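PDB 1C7N: cystalysin from Treponema denticola, which binds pyridoxal-5'-phosphate and belongs to the class I and II aminotransferase family of PLP-dependent enzymes. Local coordinates for residues L327-F332 with Y358-G363; T65-E70 with L276-C281; K8-N13 with L17-M22. All coordinates share one frame; numbering follows the deposited sequence.

Contact 1: L327-F332 with Y358-G363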
loop_
_atom_site.group_PDB
_atom_site.type_symbol
_atom_site.label_atom_id
_atom_site.label_comp_id
_atom_site.label_asym_id
_atom_site.label_seq_id
_atom_site.Cartn_x
_atom_site.Cartn_y
_atom_site.Cartn_z
ATOM N N LEU A 327 11.785 -6.644 21.482
ATOM C CA LEU A 327 10.631 -6.606 22.381
ATOM C C LEU A 327 10.819 -7.591 23.547
ATOM O O LEU A 327 10.783 -8.806 23.360
ATOM C CB LEU A 327 9.372 -6.949 21.580
ATOM C CG LEU A 327 9.170 -6.086 20.321
ATOM C CD1 LEU A 327 8.101 -6.687 19.418
ATOM C CD2 LEU A 327 8.773 -4.679 20.741
ATOM N N GLN A 328 11.011 -7.057 24.751
ATOM C CA GLN A 328 11.250 -7.877 25.938
ATOM C C GLN A 328 9.972 -8.205 26.710
ATOM O O GLN A 328 9.088 -7.366 26.853
ATOM C CB GLN A 328 12.275 -7.162 26.835
ATOM C CG GLN A 328 12.788 -7.959 28.028
ATOM C CD GLN A 328 14.024 -7.313 28.642
ATOM O OE1 GLN A 328 14.239 -6.113 28.494
ATOM N NE2 GLN A 328 14.835 -8.107 29.345
ATOM N N TRP A 329 9.896 -9.434 27.207
ATOM C CA TRP A 329 8.720 -9.941 27.919
ATOM C C TRP A 329 8.956 -9.894 29.425
ATOM O O TRP A 329 9.737 -10.681 29.956
ATOM C CB TRP A 329 8.469 -11.383 27.459
ATOM C CG TRP A 329 7.077 -11.951 27.660
ATOM C CD1 TRP A 329 6.772 -13.166 28.204
ATOM C CD2 TRP A 329 5.830 -11.401 27.191
ATOM N NE1 TRP A 329 5.424 -13.415 28.096
ATOM C CE2 TRP A 329 4.822 -12.352 27.481
ATOM C CE3 TRP A 329 5.470 -10.207 26.553
ATOM C CZ2 TRP A 329 3.476 -12.143 27.152
ATOM C CZ3 TRP A 329 4.133 -10.001 26.227
ATOM C CH2 TRP A 329 3.152 -10.966 26.527
ATOM N N ILE A 330 8.272 -8.976 30.104
ATOM C CA ILE A 330 8.425 -8.811 31.544
ATOM C C ILE A 330 7.284 -9.447 32.326
ATOM O O ILE A 330 6.114 -9.139 32.107
ATOM C CB ILE A 330 8.507 -7.321 31.921
ATOM C CG1 ILE A 330 9.575 -6.628 31.068
ATOM C CG2 ILE A 330 8.874 -7.179 33.395
ATOM C CD1 ILE A 330 9.582 -5.133 31.197
ATOM N N ASP A 331 7.645 -10.320 33.259
ATOM C CA ASP A 331 6.683 -11.033 34.091
ATOM C C ASP A 331 6.347 -10.271 35.375
ATOM O O ASP A 331 7.130 -10.267 36.325
ATOM C CB ASP A 331 7.257 -12.413 34.419
ATOM C CG ASP A 331 6.347 -13.240 35.302
ATOM O OD1 ASP A 331 5.227 -12.789 35.621
ATOM O OD2 ASP A 331 6.764 -14.356 35.671
ATOM N N PHE A 332 5.179 -9.632 35.398
ATOM C CA PHE A 332 4.732 -8.867 36.564
ATOM C C PHE A 332 3.739 -9.642 37.430
ATOM O O PHE A 332 3.159 -9.084 38.357
ATOM C CB PHE A 332 4.043 -7.563 36.135
ATOM C CG PHE A 332 4.985 -6.446 35.772
ATOM C CD1 PHE A 332 5.544 -6.369 34.501
ATOM C CD2 PHE A 332 5.277 -5.438 36.696
ATOM C CE1 PHE A 332 6.377 -5.299 34.151
ATOM C CE2 PHE A 332 6.107 -4.367 36.356
ATOM C CZ PHE A 332 6.657 -4.298 35.080
ATOM N N TYR A 358 -1.726 -9.007 28.004
ATOM C CA TYR A 358 -2.985 -9.664 27.663
ATOM C C TYR A 358 -3.469 -9.505 26.224
ATOM O O TYR A 358 -4.252 -10.327 25.742
ATOM C CB TYR A 358 -4.093 -9.223 28.635
ATOM C CG TYR A 358 -4.689 -7.855 28.376
ATOM C CD1 TYR A 358 -5.825 -7.711 27.581
ATOM C CD2 TYR A 358 -4.133 -6.708 28.941
ATOM C CE1 TYR A 358 -6.397 -6.460 27.358
ATOM C CE2 TYR A 358 -4.692 -5.449 28.723
ATOM C CZ TYR A 358 -5.828 -5.334 27.931
ATOM O OH TYR A 358 -6.412 -4.106 27.727
ATOM N N ILE A 359 -3.010 -8.471 25.527
ATOM C CA ILE A 359 -3.460 -8.274 24.153
ATOM C C ILE A 359 -2.926 -9.348 23.210
ATOM O O ILE A 359 -3.414 -9.493 22.088
ATOM C CB ILE A 359 -3.064 -6.880 23.611
ATOM C CG1 ILE A 359 -1.556 -6.812 23.350
ATOM C CG2 ILE A 359 -3.485 -5.810 24.602
ATOM C CD1 ILE A 359 -1.100 -5.488 22.756
ATOM N N PHE A 360 -1.937 -10.110 23.675
ATOM C CA PHE A 360 -1.345 -11.175 22.870
ATOM C C PHE A 360 -1.983 -12.532 23.139
ATOM O O PHE A 360 -1.543 -13.545 22.607
ATOM C CB PHE A 360 0.159 -11.266 23.138
ATOM C CG PHE A 360 0.901 -10.013 22.803
ATOM C CD1 PHE A 360 1.201 -9.077 23.788
ATOM C CD2 PHE A 360 1.249 -9.738 21.483
ATOM C CE1 PHE A 360 1.834 -7.883 23.464
ATOM C CE2 PHE A 360 1.880 -8.548 21.148
ATOM C CZ PHE A 360 2.173 -7.616 22.137
ATOM N N GLY A 361 -3.021 -12.541 23.968
ATOM C CA GLY A 361 -3.695 -13.781 24.304
ATOM C C GLY A 361 -3.748 -13.919 25.810
ATOM O O GLY A 361 -3.011 -13.237 26.523
ATOM N N ASP A 362 -4.619 -14.786 26.311
ATOM C CA ASP A 362 -4.725 -14.962 27.752
ATOM C C ASP A 362 -3.410 -15.412 28.381
ATOM O O ASP A 362 -3.178 -15.202 29.571
ATOM C CB ASP A 362 -5.848 -15.949 28.075
ATOM C CG ASP A 362 -7.224 -15.346 27.862
ATOM O OD1 ASP A 362 -8.224 -16.085 27.959
ATOM O OD2 ASP A 362 -7.307 -14.126 27.599
ATOM N N GLY A 363 -2.546 -16.030 27.580
ATOM C CA GLY A 363 -1.266 -16.481 28.095
ATOM C C GLY A 363 -0.343 -15.312 28.396
ATOM O O GLY A 363 0.715 -15.478 29.007
#
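W329 of strand 327-331 meets F360, at the end of a 3-10 segment. In this class I and II aminotransferase fold, the contact joins the edge strand 327-331 of the small antiparallel sheet to the loop between its other two strands, 355-356 and 367-371.

The W329 side chain can be followed outward. Its CB leaves the strand with CG anti to the backbone N (chi1 -159°), and this carries the indole toward the loop. The two backbones stay well apart, with W329 CA and F360 CA 11.3 Å from each other. Further out, NE1 is hydrogen-bonded to the hydroxyl of Y149, which fixes one side of the indole. F367 stacks on the W329 ring. The far rim of the six-membered ring makes the contact: W329 CZ3 and CH2 each lie 3.9 Å from F360 CD1.

The pair is an offset edge-to-face stack. The edge of W329 is turned toward the face of F360, the ring centroids are 5.8 Å apart and the planes stand at 79°. F360 CB is directed toward the strand, and the two side chains slide past each other in opposite directions. I359 CG1 sits 3.5 Å above one face of the F360 ring, offset toward the rim.

Both aromatic residues are buried. The F360 side chain is about 7 Å from the bound pyridoxal-5'-phosphate, so the pair lies close to the cofactor pocket. The turn that holds F360 is closed by a backbone bond from G361 N to Y358 O, 3.1 Å long.

Contact 2: T65-E70 with L276-C281; sequences TGPTEE and LGYKAC
The Y278 ring lies flat against the backbone of G66 and P67. One face of the ring receives G66 C, 4.0 Å above its centre. P67 N sits over the same ring, 3.7 Å above the plane and offset toward the rim. The tyrosine points from its helix toward the loop, with CG anti to the carbonyl carbon (chi1 -69°). The proline ring crosses it obliquely near CE2, and P67 CB is 3.7 Å from Y278 CE2.

T65 approaches the CD1-CE1 side of the ring. Its CG2 is 4.2 Å from Y278 CD1, and T65 O is 3.7 Å from Y278 CE1. The contact joins helix 275-287 to the loop leading into helix 69-83 of this aminotransferase fold. T68 is the N-cap of helix 69-83, and its OG1 accepts a bond from Y71 N. Y71 also meets the Y278 ring edge-to-face.

The phenol end is held from outside the two segments: Y278 OH is hydrogen-bonded to P272 O. The contact borders the second subunit: G66 makes backbone hydrogen bonds to it, and L276 packs on L276 of that subunit.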
loop_
_atom_site.group_PDB
_atom_site.type_symbol
_atom_site.label_atom_id
_atom_site.label_comp_id
_atom_site.label_asym_id
_atom_site.label_seq_id
_atom_site.Cartn_x
_atom_site.Cartn_y
_atom_site.Cartn_z
ATOM N N THR A 65 5.439 2.369 -10.279
ATOM C CA THR A 65 6.691 1.659 -10.087
ATOM C C THR A 65 6.588 0.210 -9.636
ATOM O O THR A 65 5.685 -0.168 -8.885
ATOM C CB THR A 65 7.553 2.430 -9.066
ATOM O OG1 THR A 65 7.644 3.804 -9.472
ATOM C CG2 THR A 65 8.952 1.821 -8.964
ATOM N N GLY A 66 7.536 -0.593 -10.108
ATOM C CA GLY A 66 7.595 -1.996 -9.756
ATOM C C GLY A 66 9.029 -2.326 -9.382
ATOM O O GLY A 66 9.906 -1.470 -9.524
ATOM N N PRO A 67 9.304 -3.552 -8.912
ATOM C CA PRO A 67 10.653 -3.975 -8.519
ATOM C C PRO A 67 11.561 -4.206 -9.723
ATOM O O PRO A 67 11.142 -4.803 -10.706
ATOM C CB PRO A 67 10.416 -5.294 -7.769
ATOM C CG PRO A 67 8.904 -5.406 -7.622
ATOM C CD PRO A 67 8.355 -4.670 -8.799
ATOM N N THR A 68 12.802 -3.739 -9.638
ATOM C CA THR A 68 13.768 -3.944 -10.715
ATOM C C THR A 68 14.415 -5.307 -10.484
ATOM O O THR A 68 14.315 -5.872 -9.392
ATOM C CB THR A 68 14.890 -2.906 -10.676
ATOM O OG1 THR A 68 15.546 -2.978 -9.399
ATOM C CG2 THR A 68 14.344 -1.506 -10.904
ATOM N N GLU A 69 15.089 -5.836 -11.499
ATOM C CA GLU A 69 15.754 -7.117 -11.338
ATOM C C GLU A 69 16.833 -6.939 -10.279
ATOM O O GLU A 69 17.101 -7.844 -9.486
ATOM C CB GLU A 69 16.370 -7.578 -12.661
ATOM C CG GLU A 69 15.331 -7.918 -13.716
ATOM C CD GLU A 69 14.272 -8.879 -13.193
ATOM O OE1 GLU A 69 14.624 -10.032 -12.848
ATOM O OE2 GLU A 69 13.088 -8.475 -13.123
ATOM N N GLU A 70 17.443 -5.759 -10.259
ATOM C CA GLU A 70 18.479 -5.469 -9.274
ATOM C C GLU A 70 17.875 -5.535 -7.869
ATOM O O GLU A 70 18.517 -6.012 -6.931
ATOM C CB GLU A 70 19.080 -4.085 -9.526
ATOM C CG GLU A 70 20.116 -3.643 -8.491
ATOM C CD GLU A 70 21.353 -4.536 -8.444
ATOM O OE1 GLU A 70 22.281 -4.212 -7.668
ATOM O OE2 GLU A 70 21.405 -5.555 -9.170
ATOM N N LEU A 276 9.382 4.606 -3.506
ATOM C CA LEU A 276 10.317 4.773 -2.399
ATOM C C LEU A 276 10.404 3.514 -1.547
ATOM O O LEU A 276 11.436 3.249 -0.931
ATOM C CB LEU A 276 9.913 5.971 -1.540
ATOM C CG LEU A 276 9.942 7.291 -2.317
ATOM C CD1 LEU A 276 9.460 8.429 -1.432
ATOM C CD2 LEU A 276 11.357 7.550 -2.822
ATOM N N GLY A 277 9.320 2.743 -1.519
ATOM C CA GLY A 277 9.313 1.512 -0.752
ATOM C C GLY A 277 10.323 0.536 -1.330
ATOM O O GLY A 277 11.093 -0.089 -0.601
ATOM N N TYR A 278 10.327 0.398 -2.648
ATOM C CA TYR A 278 11.276 -0.501 -3.285
ATOM C C TYR A 278 12.710 -0.048 -3.039
ATOM O O TYR A 278 13.554 -0.851 -2.653
ATOM C CB TYR A 278 11.016 -0.593 -4.793
ATOM C CG TYR A 278 9.727 -1.299 -5.136
ATOM C CD1 TYR A 278 8.608 -0.586 -5.560
ATOM C CD2 TYR A 278 9.612 -2.682 -5.004
ATOM C CE1 TYR A 278 7.406 -1.231 -5.846
ATOM C CE2 TYR A 278 8.409 -3.336 -5.283
ATOM C CZ TYR A 278 7.314 -2.604 -5.704
ATOM O OH TYR A 278 6.130 -3.242 -5.994
ATOM N N LYS A 279 12.979 1.240 -3.241
ATOM C CA LYS A 279 14.329 1.781 -3.059
ATOM C C LYS A 279 14.823 1.725 -1.614
ATOM O O LYS A 279 16.006 1.483 -1.366
ATOM C CB LYS A 279 14.396 3.226 -3.557
ATOM C CG LYS A 279 15.810 3.793 -3.605
ATOM C CD LYS A 279 16.665 3.057 -4.626
ATOM C CE LYS A 279 18.060 3.644 -4.706
ATOM N NZ LYS A 279 18.925 2.882 -5.648
ATOM N N ALA A 280 13.917 1.962 -0.669
ATOM C CA ALA A 280 14.262 1.929 0.748
ATOM C C ALA A 280 14.802 0.555 1.139
ATOM O O ALA A 280 15.803 0.451 1.844
ATOM C CB ALA A 280 13.033 2.272 1.597
ATOM N N CYS A 281 14.134 -0.498 0.682
ATOM C CA CYS A 281 14.560 -1.859 0.996
ATOM C C CYS A 281 15.932 -2.148 0.390
ATOM O O CYS A 281 16.792 -2.749 1.036
ATOM C CB CYS A 281 13.542 -2.869 0.467
ATOM S SG CYS A 281 13.993 -4.589 0.782
#

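Contact 3: K8-N13 with L17-M22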
loop_
_atom_site.group_PDB
_atom_site.type_symbol
_atom_site.label_atom_id
_atom_site.label_comp_id
_atom_site.label_asym_id
_atom_site.label_seq_id
_atom_site.Cartn_x
_atom_site.Cartn_y
_atom_site.Cartn_z
ATOM N N LYS A 8 17.512 11.875 22.312
ATOM C CA LYS A 8 16.136 11.635 22.725
ATOM C C LYS A 8 15.231 12.445 21.801
ATOM O O LYS A 8 15.200 13.673 21.872
ATOM C CB LYS A 8 15.930 12.079 24.177
ATOM C CG LYS A 8 14.539 11.798 24.722
ATOM C CD LYS A 8 14.392 12.250 26.174
ATOM C CE LYS A 8 13.001 11.912 26.700
ATOM N NZ LYS A 8 12.772 12.397 28.086
ATOM N N ILE A 9 14.498 11.756 20.933
ATOM C CA ILE A 9 13.613 12.431 19.990
ATOM C C ILE A 9 12.175 12.478 20.489
ATOM O O ILE A 9 11.805 11.775 21.426
ATOM C CB ILE A 9 13.624 11.728 18.609
ATOM C CG1 ILE A 9 12.994 10.338 18.728
ATOM C CG2 ILE A 9 15.053 11.611 18.096
ATOM C CD1 ILE A 9 12.927 9.569 17.419
ATOM N N SER A 10 11.373 13.323 19.851
ATOM C CA SER A 10 9.964 13.461 20.196
ATOM C C SER A 10 9.144 13.287 18.929
ATOM O O SER A 10 9.495 13.828 17.878
ATOM C CB SER A 10 9.683 14.840 20.794
ATOM O OG SER A 10 8.288 15.046 20.954
ATOM N N ARG A 11 8.060 12.526 19.023
ATOM C CA ARG A 11 7.192 12.303 17.876
ATOM C C ARG A 11 5.763 12.746 18.162
ATOM O O ARG A 11 4.809 12.246 17.565
ATOM C CB ARG A 11 7.226 10.830 17.451
ATOM C CG ARG A 11 8.491 10.471 16.681
ATOM C CD ARG A 11 8.271 9.262 15.785
ATOM N NE ARG A 11 8.254 8.033 16.555
ATOM C CZ ARG A 11 7.746 6.884 16.128
ATOM N NH1 ARG A 11 7.199 6.793 14.922
ATOM N NH2 ARG A 11 7.785 5.828 16.918
ATOM N N LYS A 12 5.635 13.698 19.081
ATOM C CA LYS A 12 4.338 14.250 19.452
ATOM C C LYS A 12 3.777 15.008 18.253
ATOM O O LYS A 12 4.524 15.660 17.526
ATOM C CB LYS A 12 4.493 15.203 20.645
ATOM C CG LYS A 12 3.195 15.842 21.101
ATOM C CD LYS A 12 3.401 16.717 22.329
ATOM C CE LYS A 12 2.072 17.269 22.830
ATOM N NZ LYS A 12 2.225 18.043 24.097
ATOM N N ASN A 13 2.469 14.904 18.046
ATOM C CA ASN A 13 1.789 15.579 16.939
ATOM C C ASN A 13 2.503 15.458 15.591
ATOM O O ASN A 13 2.648 16.445 14.867
ATOM C CB ASN A 13 1.583 17.063 17.270
ATOM C CG ASN A 13 0.693 17.275 18.483
ATOM O OD1 ASN A 13 -0.410 16.732 18.560
ATOM N ND2 ASN A 13 1.165 18.073 19.434
ATOM N N LEU A 17 1.262 6.756 15.155
ATOM C CA LEU A 17 0.148 6.054 15.781
ATOM C C LEU A 17 0.489 5.684 17.216
ATOM O O LEU A 17 -0.376 5.707 18.096
ATOM C CB LEU A 17 -0.223 4.785 15.002
ATOM C CG LEU A 17 -0.879 4.970 13.631
ATOM C CD1 LEU A 17 -1.989 6.016 13.708
ATOM C CD2 LEU A 17 0.159 5.408 12.650
ATOM N N LYS A 18 1.757 5.355 17.448
ATOM C CA LYS A 18 2.216 4.974 18.778
ATOM C C LYS A 18 2.117 6.124 19.770
ATOM O O LYS A 18 1.644 5.945 20.890
ATOM C CB LYS A 18 3.665 4.473 18.734
ATOM C CG LYS A 18 4.193 4.056 20.110
ATOM C CD LYS A 18 5.561 3.397 20.042
ATOM C CE LYS A 18 6.624 4.331 19.512
ATOM N NZ LYS A 18 7.938 3.628 19.392
ATOM N N TRP A 19 2.579 7.302 19.366
ATOM C CA TRP A 19 2.527 8.464 20.246
ATOM C C TRP A 19 1.104 9.005 20.401
ATOM O O TRP A 19 0.708 9.404 21.488
ATOM C CB TRP A 19 3.465 9.567 19.735
ATOM C CG TRP A 19 4.917 9.315 20.052
ATOM C CD1 TRP A 19 5.686 8.271 19.616
ATOM C CD2 TRP A 19 5.771 10.118 20.883
ATOM N NE1 TRP A 19 6.958 8.377 20.122
ATOM C CE2 TRP A 19 7.039 9.501 20.901
ATOM C CE3 TRP A 19 5.584 11.300 21.611
ATOM C CZ2 TRP A 19 8.122 10.025 21.622
ATOM C CZ3 TRP A 19 6.662 11.824 22.328
ATOM C CH2 TRP A 19 7.915 11.184 22.327
ATOM N N ASP A 20 0.330 9.029 19.321
ATOM C CA ASP A 20 -1.039 9.526 19.422
ATOM C C ASP A 20 -1.834 8.600 20.346
ATOM O O ASP A 20 -2.729 9.047 21.066
ATOM C CB ASP A 20 -1.702 9.596 18.042
ATOM C CG ASP A 20 -1.035 10.614 17.123
ATOM O OD1 ASP A 20 -0.282 11.480 17.622
ATOM O OD2 ASP A 20 -1.275 10.554 15.898
ATOM N N LEU A 21 -1.494 7.316 20.330
ATOM C CA LEU A 21 -2.175 6.343 21.175
ATOM C C LEU A 21 -1.914 6.645 22.643
ATOM O O LEU A 21 -2.813 6.540 23.478
ATOM C CB LEU A 21 -1.704 4.918 20.851
ATOM C CG LEU A 21 -2.246 3.814 21.771
ATOM C CD1 LEU A 21 -3.764 3.856 21.773
ATOM C CD2 LEU A 21 -1.747 2.445 21.309
ATOM N N MET A 22 -0.676 7.017 22.952
ATOM C CA MET A 22 -0.289 7.337 24.319
ATOM C C MET A 22 -1.086 8.529 24.833
ATOM O O MET A 22 -1.681 8.470 25.910
ATOM C CB MET A 22 1.211 7.643 24.384
ATOM C CG MET A 22 1.683 8.251 25.696
ATOM S SD MET A 22 3.461 8.577 25.695
ATOM C CE MET A 22 3.583 9.873 24.488
HETATM O O HOH W 1 2.387 11.798 16.611
HETATM O O HOH W 2 1.010 13.029 19.411
#
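The backbone at S10 and R11 runs over one face of the W19 indole. W19 belongs to helix 17-25, the first helix of this aminotransferase chain, and the covering residues come from the N-terminal loop just before it. The chain thus turns back on itself, and the loop lies on the helix that follows.

The tight part is centred on R11. Its CB makes a CH-pi contact, 3.5 Å from the centroid of the W19 five-membered ring and only 4° off the ring normal. R11 N lies 3.4 Å above the ring plane, offset toward the rim. K12 N lies 3.5 Å from W19 CE3. The indole is set under the loop with CG anti to the carbonyl carbon (chi1 -78°).

The R11 chain bends at chi3 and crosses K18 at about a right angle. K18 NZ lies at the edge of the guanidinium, in its plane, and the guanidinium and indole planes are 66° apart. R11 NH2 and K18 NZ are 3.3 Å apart, both donors. They gather round shared acidic groups: each forms salt bridges with D40 and E42. The carboxylates probably offset the two positive charges. W19 NE1 is also hydrogen-bonded to E42, so one carboxylate ties the indole to both basic groups.

The other side is looser and wet. The S10 side chain makes a light touch, OG 3.9 Å from W19 CZ3. K12 runs extended and leads away from the helix. N13 and D20 are joined through water instead of directly. One water lies within bonding distance of both R11 O and D20 OD1. A second accepts from N13 N at 2.7 Å and donates to D20 OD1 at 2.7 Å.

How the contacts relate
Contact 3 comes first along the chain, then contact 2, then contact 1, with none nested in another. Contacts 1 and 3 are the nearer pair, with centres about 22 Å apart and nearest atoms about 8 Å apart. Contacts 1 and 2 lie on opposite sides of the chain's centre, about 36 Å between centres. The three contacts share no helix or strand: contact 1 joins a strand of the small three-stranded sheet to a loop, contact 2 joins the loop before helix 69-83 to helix 275-287, and contact 3 uses helix 17-25. Contacts 2 and 3 both touch the second subunit, so they lie at the dimer interface, whereas contact 1 lies within one subunit, near a bound pyridoxal-5'-phosphate.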